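Local coordinates for uncharacterized protein TP-0789 domain-containing protein (Desulfovibrio piger ATCC 29098, PDB 4Z48) that is of unknown function but belongs to the LolA-like family, which suggests a role in handling lipids or lipoproteins in the cell envelope, at residues A16-Q21 against D147-E152; R84-D89 against V130-Y135; Q166-R171 against L175-A180; A180-K185 against K191-S196. All coordinates share one frame; numbering follows the deposited sequence.

Contact 1: residues A16-Q21 against D147-E152; sequences AVRMDQ and DCYILE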
# COMPACT_ATOMS: atom_id res chain seq x y z
N ALA A 16 12.96 7.05 7.36
CA ALA A 16 11.65 6.41 7.41
C ALA A 16 10.63 7.30 8.15
O ALA A 16 9.51 7.40 7.71
CB ALA A 16 11.76 5.04 8.07
N VAL A 17 11.06 7.98 9.23
CA VAL A 17 10.24 8.89 10.05
C VAL A 17 9.82 10.11 9.21
O VAL A 17 8.64 10.46 9.21
CB VAL A 17 10.97 9.31 11.37
CG1 VAL A 17 10.30 10.51 12.04
CG2 VAL A 17 11.09 8.14 12.34
N ARG A 18 10.78 10.74 8.50
CA ARG A 18 10.54 11.89 7.61
C ARG A 18 9.54 11.52 6.51
O ARG A 18 8.63 12.30 6.21
CB ARG A 18 11.84 12.40 6.97
CG ARG A 18 12.77 13.13 7.94
CD ARG A 18 13.69 14.09 7.21
NE ARG A 18 14.73 13.43 6.42
CZ ARG A 18 15.10 13.78 5.19
NH1 ARG A 18 14.50 14.81 4.58
NH2 ARG A 18 16.06 13.12 4.56
N MSE A 19 9.69 10.31 5.93
CA MSE A 19 8.79 9.78 4.91
C MSE A 19 7.36 9.67 5.44
O MSE A 19 6.41 9.90 4.70
CB MSE A 19 9.28 8.40 4.45
CG MSE A 19 10.58 8.44 3.68
SE MSE A 19 11.20 6.63 3.29
CE MSE A 19 9.79 5.98 2.04
N ASP A 20 7.22 9.25 6.70
CA ASP A 20 5.93 9.05 7.36
C ASP A 20 5.25 10.43 7.64
O ASP A 20 4.04 10.48 7.82
CB ASP A 20 6.11 8.23 8.65
CG ASP A 20 4.84 7.79 9.36
OD1 ASP A 20 3.86 7.42 8.67
OD2 ASP A 20 4.81 7.83 10.62
N GLN A 21 6.03 11.53 7.63
CA GLN A 21 5.49 12.88 7.85
C GLN A 21 4.91 13.52 6.57
O GLN A 21 4.26 14.56 6.69
CB GLN A 21 6.54 13.80 8.47
CG GLN A 21 6.61 13.64 10.00
CD GLN A 21 7.99 13.88 10.59
OE1 GLN A 21 8.87 14.53 9.99
NE2 GLN A 21 8.20 13.36 11.79
N ASP A 147 17.55 11.90 -8.24
CA ASP A 147 18.38 11.58 -7.06
C ASP A 147 17.56 10.91 -5.99
O ASP A 147 16.53 11.45 -5.57
CB ASP A 147 19.05 12.84 -6.48
CG ASP A 147 20.07 13.45 -7.42
OD1 ASP A 147 20.88 12.67 -8.00
OD2 ASP A 147 20.05 14.69 -7.60
N CYS A 148 18.04 9.74 -5.51
CA CYS A 148 17.33 8.94 -4.51
C CYS A 148 18.21 8.54 -3.35
O CYS A 148 19.39 8.32 -3.55
CB CYS A 148 16.76 7.67 -5.14
SG CYS A 148 15.46 7.94 -6.37
N TYR A 149 17.60 8.28 -2.20
CA TYR A 149 18.20 7.56 -1.08
C TYR A 149 17.91 6.07 -1.34
O TYR A 149 16.83 5.76 -1.86
CB TYR A 149 17.53 7.94 0.25
CG TYR A 149 17.62 9.36 0.69
CD1 TYR A 149 18.79 9.86 1.25
CD2 TYR A 149 16.50 10.19 0.68
CE1 TYR A 149 18.86 11.17 1.73
CE2 TYR A 149 16.56 11.51 1.14
CZ TYR A 149 17.75 11.98 1.68
OH TYR A 149 17.85 13.27 2.16
N ILE A 150 18.83 5.17 -1.01
CA ILE A 150 18.64 3.73 -1.06
C ILE A 150 18.37 3.32 0.41
O ILE A 150 19.26 3.45 1.25
CB ILE A 150 19.80 2.92 -1.72
CG1 ILE A 150 20.19 3.49 -3.12
CG2 ILE A 150 19.41 1.41 -1.80
CD1 ILE A 150 21.64 3.20 -3.51
N LEU A 151 17.13 2.89 0.70
CA LEU A 151 16.72 2.54 2.06
C LEU A 151 16.24 1.13 2.12
O LEU A 151 15.22 0.80 1.50
CB LEU A 151 15.57 3.48 2.55
CG LEU A 151 15.12 3.28 4.01
CD1 LEU A 151 16.28 3.54 4.99
CD2 LEU A 151 13.96 4.21 4.36
N GLU A 152 16.97 0.28 2.86
CA GLU A 152 16.55 -1.10 3.06
C GLU A 152 15.77 -1.17 4.34
O GLU A 152 16.15 -0.54 5.33
CB GLU A 152 17.76 -2.05 3.14
CG GLU A 152 18.53 -2.22 1.84
CD GLU A 152 19.49 -3.40 1.79
OE1 GLU A 152 19.43 -4.28 2.69
OE2 GLU A 152 20.27 -3.47 0.81
O HOH W 1 15.87 15.13 1.90
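L151 buries the most surface here, and its closest touches run through CD2. That methyl meets the selenium of selenomethionine M19, M19 SE to L151 CD2 3.8 Å. The CB bond of L151 points toward the helix, and CG then lies opposite the backbone N (chi1 -176°). A16, one turn earlier on helix 8-20, adds a looser touch, A16 CB to L151 CD2 4.4 Å. The second half of the contact is polar. R18 NH2 donates to Y149 OH at 3.0 Å, with a bent N-H...O angle of 145°. The hydroxyl lies near the guanidinium plane, at its edge, while the phenol ring stands almost perpendicular to that plane. Water 1 closes a small ring of bonds: it accepts from R18 NH1 at 3.0 Å and lies 2.7 Å from Y149 OH. M19 also packs on V170 and R177 of the next strands, and A16 on Y135. The helix thus lies across one face of the curved sheet, as in LolA-like folds. The chemistry is graded: a buried apolar patch beside an exposed arginine whose bonds to a phenol and a water probably limit its rotation.

Contact 2: residues R84-D89 against V130-Y135; sequences RGLEQD and VDEYDY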
# COMPACT_ATOMS: atom_id res chain seq x y z
N ARG A 84 -1.45 1.77 14.29
CA ARG A 84 -0.08 2.18 14.54
C ARG A 84 0.45 1.34 15.69
O ARG A 84 -0.21 1.24 16.73
CB ARG A 84 0.00 3.69 14.85
CG ARG A 84 1.39 4.30 14.64
CD ARG A 84 1.84 4.31 13.18
NE ARG A 84 1.14 5.31 12.38
CZ ARG A 84 1.50 5.68 11.15
NH1 ARG A 84 2.57 5.13 10.58
NH2 ARG A 84 0.81 6.59 10.49
N GLY A 85 1.57 0.67 15.45
CA GLY A 85 2.21 -0.17 16.46
C GLY A 85 2.01 -1.65 16.25
O GLY A 85 1.19 -2.06 15.42
N LEU A 86 2.74 -2.48 17.02
CA LEU A 86 2.62 -3.92 16.79
C LEU A 86 1.67 -4.65 17.75
O LEU A 86 1.50 -5.85 17.59
CB LEU A 86 4.02 -4.58 16.87
CG LEU A 86 4.91 -4.42 15.63
CD1 LEU A 86 6.38 -4.58 16.00
CD2 LEU A 86 4.51 -5.42 14.53
N GLU A 87 1.06 -3.98 18.75
CA GLU A 87 0.24 -4.67 19.75
C GLU A 87 -0.97 -5.39 19.19
O GLU A 87 -1.34 -6.45 19.70
CB GLU A 87 -0.26 -3.70 20.83
CG GLU A 87 0.82 -3.27 21.78
CD GLU A 87 1.56 -1.99 21.45
OE1 GLU A 87 1.71 -1.64 20.26
OE2 GLU A 87 2.04 -1.35 22.41
N GLN A 88 -1.60 -4.80 18.17
CA GLN A 88 -2.80 -5.34 17.55
C GLN A 88 -2.56 -5.50 16.06
O GLN A 88 -2.15 -4.54 15.41
CB GLN A 88 -3.96 -4.36 17.82
CG GLN A 88 -5.35 -4.86 17.48
CD GLN A 88 -6.42 -3.82 17.74
OE1 GLN A 88 -6.16 -2.63 17.98
NE2 GLN A 88 -7.68 -4.26 17.67
N ASP A 89 -2.86 -6.70 15.51
CA ASP A 89 -2.75 -6.94 14.08
C ASP A 89 -3.80 -6.11 13.34
O ASP A 89 -4.87 -5.85 13.91
CB ASP A 89 -2.92 -8.43 13.75
CG ASP A 89 -1.87 -9.32 14.37
OD1 ASP A 89 -0.66 -9.07 14.12
OD2 ASP A 89 -2.25 -10.25 15.11
N VAL A 130 6.51 2.76 10.49
CA VAL A 130 7.93 2.95 10.81
C VAL A 130 8.46 1.93 11.85
O VAL A 130 9.54 1.36 11.65
CB VAL A 130 8.25 4.41 11.24
CG1 VAL A 130 9.64 4.54 11.81
CG2 VAL A 130 8.09 5.37 10.06
N ASP A 131 7.70 1.69 12.93
CA ASP A 131 8.20 0.82 14.01
C ASP A 131 7.94 -0.69 13.76
O ASP A 131 8.21 -1.51 14.65
CB ASP A 131 7.64 1.28 15.37
CG ASP A 131 8.16 2.65 15.81
OD1 ASP A 131 9.40 2.86 15.77
OD2 ASP A 131 7.34 3.49 16.21
N GLU A 132 7.55 -1.07 12.56
CA GLU A 132 7.41 -2.49 12.27
C GLU A 132 8.70 -3.04 11.63
O GLU A 132 8.83 -4.26 11.47
CB GLU A 132 6.18 -2.78 11.40
CG GLU A 132 4.86 -2.59 12.12
CD GLU A 132 3.66 -3.26 11.48
OE1 GLU A 132 3.51 -3.18 10.24
OE2 GLU A 132 2.83 -3.82 12.24
N TYR A 133 9.69 -2.16 11.37
CA TYR A 133 10.92 -2.52 10.66
C TYR A 133 12.22 -2.02 11.28
O TYR A 133 12.25 -1.05 12.00
CB TYR A 133 10.86 -1.92 9.22
CG TYR A 133 9.60 -2.23 8.46
CD1 TYR A 133 8.48 -1.40 8.54
CD2 TYR A 133 9.52 -3.36 7.64
CE1 TYR A 133 7.30 -1.69 7.84
CE2 TYR A 133 8.35 -3.65 6.93
CZ TYR A 133 7.24 -2.83 7.06
OH TYR A 133 6.09 -3.13 6.37
N ASP A 134 13.31 -2.66 10.88
CA ASP A 134 14.71 -2.28 11.09
C ASP A 134 15.19 -1.69 9.77
O ASP A 134 14.88 -2.24 8.72
CB ASP A 134 15.55 -3.49 11.49
CG ASP A 134 15.18 -4.01 12.86
OD1 ASP A 134 15.16 -3.21 13.82
OD2 ASP A 134 14.86 -5.21 12.97
N TYR A 135 15.93 -0.60 9.82
CA TYR A 135 16.37 0.08 8.61
C TYR A 135 17.85 0.03 8.39
O TYR A 135 18.62 -0.11 9.32
CB TYR A 135 15.90 1.54 8.63
CG TYR A 135 14.40 1.66 8.75
CD1 TYR A 135 13.59 1.53 7.63
CD2 TYR A 135 13.78 1.78 9.99
CE1 TYR A 135 12.20 1.55 7.74
CE2 TYR A 135 12.40 1.82 10.11
CZ TYR A 135 11.61 1.71 8.98
OH TYR A 135 10.24 1.71 9.06
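L86 lays its CD2 methyl against the side chain of E132, and this is the close part of the contact. L86 CD2 lies 3.3 Å from E132 OE2 and 3.7 Å from E132 CG. The leucine meets both the methylene and the carboxylate end of an otherwise extended chain. In L86, CG sits beside the backbone N (chi1 -78°), and the branched end reaches the 130-135 segment although the CB bond does not aim at it. The other branch, L86 CD1, rests near the backbone of the neighbouring turn, 3.8 Å from D131 O. The remainder is loose. G85 O stands 4.0 Å from E132 OE2, with no hydrogen bond between the segments. L86 and D131 are both exposed, so this side of the contact borders solvent and few atoms meet there. G85 has a positive phi of 105°, a conformation that suits a residue without a side chain, and leads the loop into L86. Within 130-135 the backbone is held differently: Y135 OH donates to V130 O at 2.7 Å, in the carbonyl plane and on a lone pair. The contact joins the loop between strands 77-82 and 91-96 to the short 3-10 turn leading into strand 133-143. E132 finds its main polar partner elsewhere, in a salt bridge from OE1 to K159. Across this surface contact, then, the carboxylate offers L86 only van der Waals contact, while its charge is answered by the lysine.

Contact 3: residues Q166-R171 against L175-A180; sequences QVQWVR and LLRLRA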
# COMPACT_ATOMS: atom_id res chain seq x y z
N GLN A 166 12.92 -5.41 2.01
CA GLN A 166 12.52 -4.51 0.96
C GLN A 166 13.57 -3.44 0.75
O GLN A 166 13.99 -2.78 1.71
CB GLN A 166 11.17 -3.85 1.27
CG GLN A 166 10.03 -4.89 1.42
CD GLN A 166 8.76 -4.26 1.92
OE1 GLN A 166 8.72 -3.07 2.27
NE2 GLN A 166 7.69 -5.03 1.91
N VAL A 167 14.01 -3.28 -0.51
CA VAL A 167 14.96 -2.24 -0.91
C VAL A 167 14.14 -1.14 -1.55
O VAL A 167 13.34 -1.41 -2.46
CB VAL A 167 16.10 -2.74 -1.84
CG1 VAL A 167 17.07 -1.61 -2.18
CG2 VAL A 167 16.85 -3.90 -1.18
N GLN A 168 14.26 0.07 -1.01
CA GLN A 168 13.47 1.19 -1.51
C GLN A 168 14.34 2.33 -2.04
O GLN A 168 15.29 2.73 -1.37
CB GLN A 168 12.59 1.76 -0.39
CG GLN A 168 11.87 0.70 0.41
CD GLN A 168 11.27 1.25 1.67
OE1 GLN A 168 10.05 1.20 1.84
NE2 GLN A 168 12.10 1.70 2.60
N TRP A 169 14.03 2.83 -3.25
CA TRP A 169 14.68 4.01 -3.82
C TRP A 169 13.74 5.16 -3.52
O TRP A 169 12.64 5.19 -4.07
CB TRP A 169 14.94 3.83 -5.33
CG TRP A 169 16.11 2.95 -5.61
CD1 TRP A 169 17.39 3.35 -5.89
CD2 TRP A 169 16.13 1.52 -5.57
NE1 TRP A 169 18.19 2.24 -6.07
CE2 TRP A 169 17.46 1.11 -5.85
CE3 TRP A 169 15.16 0.53 -5.31
CZ2 TRP A 169 17.83 -0.24 -5.94
CZ3 TRP A 169 15.53 -0.81 -5.39
CH2 TRP A 169 16.85 -1.18 -5.70
N VAL A 170 14.15 6.10 -2.64
CA VAL A 170 13.30 7.20 -2.17
C VAL A 170 13.76 8.55 -2.74
O VAL A 170 14.91 8.93 -2.56
CB VAL A 170 13.29 7.21 -0.61
CG1 VAL A 170 12.41 8.35 -0.07
CG2 VAL A 170 12.84 5.86 -0.04
N ARG A 171 12.84 9.28 -3.40
CA ARG A 171 13.16 10.60 -3.96
C ARG A 171 13.58 11.54 -2.88
O ARG A 171 12.88 11.66 -1.87
CB ARG A 171 11.96 11.19 -4.70
CG ARG A 171 11.48 10.37 -5.86
CD ARG A 171 10.13 10.88 -6.28
NE ARG A 171 9.76 10.50 -7.64
CZ ARG A 171 10.01 11.24 -8.72
NH1 ARG A 171 10.65 12.40 -8.60
NH2 ARG A 171 9.63 10.82 -9.92
N LEU A 175 10.38 12.71 -0.87
CA LEU A 175 10.40 11.63 0.14
C LEU A 175 9.39 10.52 -0.22
O LEU A 175 9.05 9.69 0.62
CB LEU A 175 10.21 12.17 1.60
CG LEU A 175 11.32 13.17 2.00
CD1 LEU A 175 11.07 13.79 3.38
CD2 LEU A 175 12.70 12.50 1.95
N LEU A 176 8.97 10.49 -1.49
CA LEU A 176 8.11 9.43 -2.01
C LEU A 176 8.99 8.36 -2.60
O LEU A 176 10.01 8.69 -3.18
CB LEU A 176 7.14 9.96 -3.09
CG LEU A 176 6.00 10.86 -2.61
CD1 LEU A 176 5.09 11.23 -3.78
CD2 LEU A 176 5.18 10.20 -1.48
N ARG A 177 8.55 7.09 -2.54
CA ARG A 177 9.29 6.00 -3.21
C ARG A 177 9.21 6.20 -4.72
O ARG A 177 8.17 6.64 -5.22
CB ARG A 177 8.64 4.64 -2.87
CG ARG A 177 8.72 4.26 -1.40
CD ARG A 177 7.77 3.11 -1.03
NE ARG A 177 8.07 2.69 0.37
CZ ARG A 177 7.57 3.28 1.45
NH1 ARG A 177 6.70 4.28 1.34
NH2 ARG A 177 7.92 2.87 2.66
N LEU A 178 10.30 5.88 -5.43
CA LEU A 178 10.37 5.86 -6.87
C LEU A 178 10.32 4.40 -7.34
O LEU A 178 9.65 4.08 -8.31
CB LEU A 178 11.64 6.57 -7.37
CG LEU A 178 11.96 6.54 -8.86
CD1 LEU A 178 11.01 7.40 -9.65
CD2 LEU A 178 13.37 7.04 -9.11
N ARG A 179 10.95 3.50 -6.60
CA ARG A 179 11.04 2.09 -6.93
C ARG A 179 11.25 1.30 -5.64
O ARG A 179 11.78 1.84 -4.64
CB ARG A 179 12.21 1.91 -7.94
CG ARG A 179 12.76 0.49 -8.17
CD ARG A 179 13.81 0.43 -9.27
NE ARG A 179 15.10 1.02 -8.87
CZ ARG A 179 16.26 0.78 -9.48
NH1 ARG A 179 16.33 -0.04 -10.52
NH2 ARG A 179 17.37 1.37 -9.05
N ALA A 180 10.83 0.04 -5.64
CA ALA A 180 11.13 -0.86 -4.52
C ALA A 180 11.19 -2.31 -4.99
O ALA A 180 10.46 -2.72 -5.90
CB ALA A 180 10.15 -0.70 -3.37
O HOH W 2 7.54 8.53 -7.01
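R179 carries CG on the far side from its backbone N (chi1 164°) and bends at chi3 (73°), folding the guanidinium back over the indole of W169. The result is a cation-pi contact: R179 CZ lies 3.9 Å from the centroid of the six-membered ring of W169, above its face. The two planes are not parallel but 51° apart. R179 NH2 comes nearest, 3.2 Å from both CE2 and NE1 of W169, with no hydrogen bond between the two nitrogens. The indole NE1 donates instead to E141. On the other face of the sheet R177 extends fully from CG to NE and meets Q168 side-on. R177 NE and NH2 both donate to the single atom Q168 OE1, NH2 at 2.8 Å. They come from the same face of the amide plane, and OE1 lies close to the guanidinium plane. R177 NH1 also forms a salt bridge with D128. Strands 163-171 and 177-184 make an antiparallel beta hairpin, interrupted by a classic beta bulge: L178 and R179 both face W169. W169 O takes a nearly straight bond from L178 N at 2.8 Å and a weak one from R179 N at 3.5 Å. W169 N donates in turn to R179 O. Near the turn, R171 N bonds to L176 O at 2.9 Å. The long R171 side chain runs perpendicular to that of L178, with R171 NH2 3.7 Å from L178 CD1. Water 2 accepts from R171 NE and donates to R177 O.

Contact 4: residues A180-K185 against K191-S196; sequences ADYYDK and KKLFFS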
# COMPACT_ATOMS: atom_id res chain seq x y z
N ALA A 180 10.83 0.04 -5.64
CA ALA A 180 11.13 -0.86 -4.52
C ALA A 180 11.19 -2.31 -4.99
O ALA A 180 10.46 -2.72 -5.90
CB ALA A 180 10.15 -0.70 -3.37
N ASP A 181 12.13 -3.05 -4.41
CA ASP A 181 12.31 -4.47 -4.66
C ASP A 181 11.94 -5.21 -3.41
O ASP A 181 12.42 -4.84 -2.34
CB ASP A 181 13.74 -4.80 -5.09
CG ASP A 181 14.10 -4.36 -6.50
OD1 ASP A 181 13.19 -4.03 -7.27
OD2 ASP A 181 15.32 -4.34 -6.82
N TYR A 182 11.07 -6.24 -3.53
CA TYR A 182 10.59 -7.06 -2.41
C TYR A 182 11.15 -8.45 -2.52
O TYR A 182 11.14 -9.04 -3.61
CB TYR A 182 9.04 -7.12 -2.36
CG TYR A 182 8.28 -5.88 -1.92
CD1 TYR A 182 8.92 -4.65 -1.80
CD2 TYR A 182 6.90 -5.92 -1.75
CE1 TYR A 182 8.21 -3.50 -1.45
CE2 TYR A 182 6.18 -4.79 -1.38
CZ TYR A 182 6.83 -3.57 -1.24
OH TYR A 182 6.10 -2.47 -0.90
N TYR A 183 11.63 -8.99 -1.38
CA TYR A 183 12.24 -10.30 -1.30
C TYR A 183 11.43 -11.23 -0.41
O TYR A 183 10.88 -10.79 0.60
CB TYR A 183 13.68 -10.14 -0.78
CG TYR A 183 14.56 -9.43 -1.80
CD1 TYR A 183 14.65 -8.03 -1.81
CD2 TYR A 183 15.22 -10.14 -2.79
CE1 TYR A 183 15.45 -7.37 -2.76
CE2 TYR A 183 16.02 -9.49 -3.74
CZ TYR A 183 16.10 -8.11 -3.74
OH TYR A 183 16.86 -7.49 -4.70
N ASP A 184 11.32 -12.50 -0.81
CA ASP A 184 10.54 -13.51 -0.09
C ASP A 184 11.41 -14.13 1.03
O ASP A 184 12.58 -13.76 1.18
CB ASP A 184 9.94 -14.58 -1.04
CG ASP A 184 10.89 -15.54 -1.76
OD1 ASP A 184 12.10 -15.59 -1.39
OD2 ASP A 184 10.43 -16.26 -2.69
N LYS A 185 10.84 -15.10 1.78
CA LYS A 185 11.54 -15.76 2.90
C LYS A 185 12.73 -16.63 2.45
O LYS A 185 13.52 -17.06 3.30
CB LYS A 185 10.58 -16.61 3.76
CG LYS A 185 9.38 -15.86 4.33
CD LYS A 185 9.76 -14.84 5.36
CE LYS A 185 8.79 -14.91 6.50
NZ LYS A 185 8.44 -13.54 6.96
N LYS A 191 8.78 -9.32 -5.86
CA LYS A 191 8.03 -8.23 -6.48
C LYS A 191 8.91 -7.06 -6.79
O LYS A 191 9.82 -6.72 -6.00
CB LYS A 191 6.84 -7.74 -5.61
CG LYS A 191 5.89 -8.74 -5.12
CD LYS A 191 4.62 -8.07 -4.70
CE LYS A 191 3.76 -9.16 -4.17
NZ LYS A 191 2.48 -8.65 -3.69
N LYS A 192 8.62 -6.41 -7.92
CA LYS A 192 9.28 -5.16 -8.34
C LYS A 192 8.18 -4.09 -8.43
O LYS A 192 7.20 -4.29 -9.13
CB LYS A 192 10.04 -5.30 -9.69
CG LYS A 192 11.23 -6.24 -9.68
CD LYS A 192 12.17 -5.91 -10.85
CE LYS A 192 12.41 -7.07 -11.79
NZ LYS A 192 13.53 -6.81 -12.76
N LEU A 193 8.33 -3.00 -7.68
CA LEU A 193 7.37 -1.90 -7.66
C LEU A 193 7.98 -0.67 -8.30
O LEU A 193 9.15 -0.37 -8.07
CB LEU A 193 6.91 -1.57 -6.25
CG LEU A 193 6.06 -2.61 -5.49
CD1 LEU A 193 6.91 -3.81 -5.05
CD2 LEU A 193 5.46 -1.98 -4.24
N PHE A 194 7.17 0.01 -9.13
CA PHE A 194 7.53 1.25 -9.80
C PHE A 194 6.47 2.25 -9.48
O PHE A 194 5.30 2.05 -9.82
CB PHE A 194 7.65 1.05 -11.33
CG PHE A 194 8.65 -0.00 -11.75
CD1 PHE A 194 8.28 -1.34 -11.85
CD2 PHE A 194 9.98 0.34 -12.01
CE1 PHE A 194 9.20 -2.31 -12.25
CE2 PHE A 194 10.90 -0.64 -12.41
CZ PHE A 194 10.50 -1.96 -12.52
N PHE A 195 6.86 3.32 -8.81
CA PHE A 195 5.97 4.41 -8.43
C PHE A 195 6.21 5.43 -9.56
O PHE A 195 7.03 6.33 -9.45
CB PHE A 195 6.33 4.85 -6.98
CG PHE A 195 6.27 3.75 -5.93
CD1 PHE A 195 7.35 2.88 -5.74
CD2 PHE A 195 5.18 3.64 -5.07
CE1 PHE A 195 7.31 1.86 -4.76
CE2 PHE A 195 5.14 2.64 -4.08
CZ PHE A 195 6.20 1.74 -3.95
N SER A 196 5.59 5.17 -10.71
CA SER A 196 5.82 5.80 -12.01
C SER A 196 5.25 7.22 -12.17
O SER A 196 5.51 7.87 -13.20
CB SER A 196 5.30 4.91 -13.13
OG SER A 196 3.95 4.50 -12.91
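Y182 N donates to K191 O at 2.8 Å. The return bond, K191 N to Y182 O, is longer at 3.3 Å. Two residues along, L193 N gives a 2.8 Å bond to A180 O, and A180 N answers to L193 O. These are the hydrogen-bonded pairs of an antiparallel hairpin of strands 177-184 and 189-201. On the face that carries Y182 and L193, the leucine stands across the phenol. L193 CD1 sits 3.6 Å above the centroid of the Y182 ring, only 3° from the ring normal, a CH-pi contact. L193 CD2 reaches past it to the hydroxyl end, 3.4 Å from Y182 OH. F195 turns its ring edge to A180, with F195 CE1 4.1 Å from A180 CB. On the reverse face D181 and K192 run side by side, D181 OD1 touching K192 CG at 3.8 Å, but their charged ends stay apart. K191 packs its CB on Y182 CB, then extends away to a salt bridge with D123. The phenol also meets Y163 edge-to-face. L193 packs on the Y182 ring and A180 on F195, so apolar contacts share this region with a buried lysine, whose amine is satisfied beyond the two strands by D123, D118 O and S120.

From the N terminus, helix 8-20 comes first. Contact 1 joins it to strand 146-155 and closes the longest loop. Contact 2 is nested inside that loop, tying the loop after strand 77-82 to the start of strand 133-143. The two touch where D20 packs on V130. Contacts 3 and 4 follow in series as successive hairpins and share A180 on strand 177-184. Each closes a short loop, with three and five residues between its segments. Strands 133-143, 146-155, 163-171, 177-184 and 189-201 are neighbours in this order. Backbone bonds probably link L151 to Q168 and Y149 to V170, joining contact 1 to contact 3. L178 O and F195 N likewise join contact 3 to contact 4.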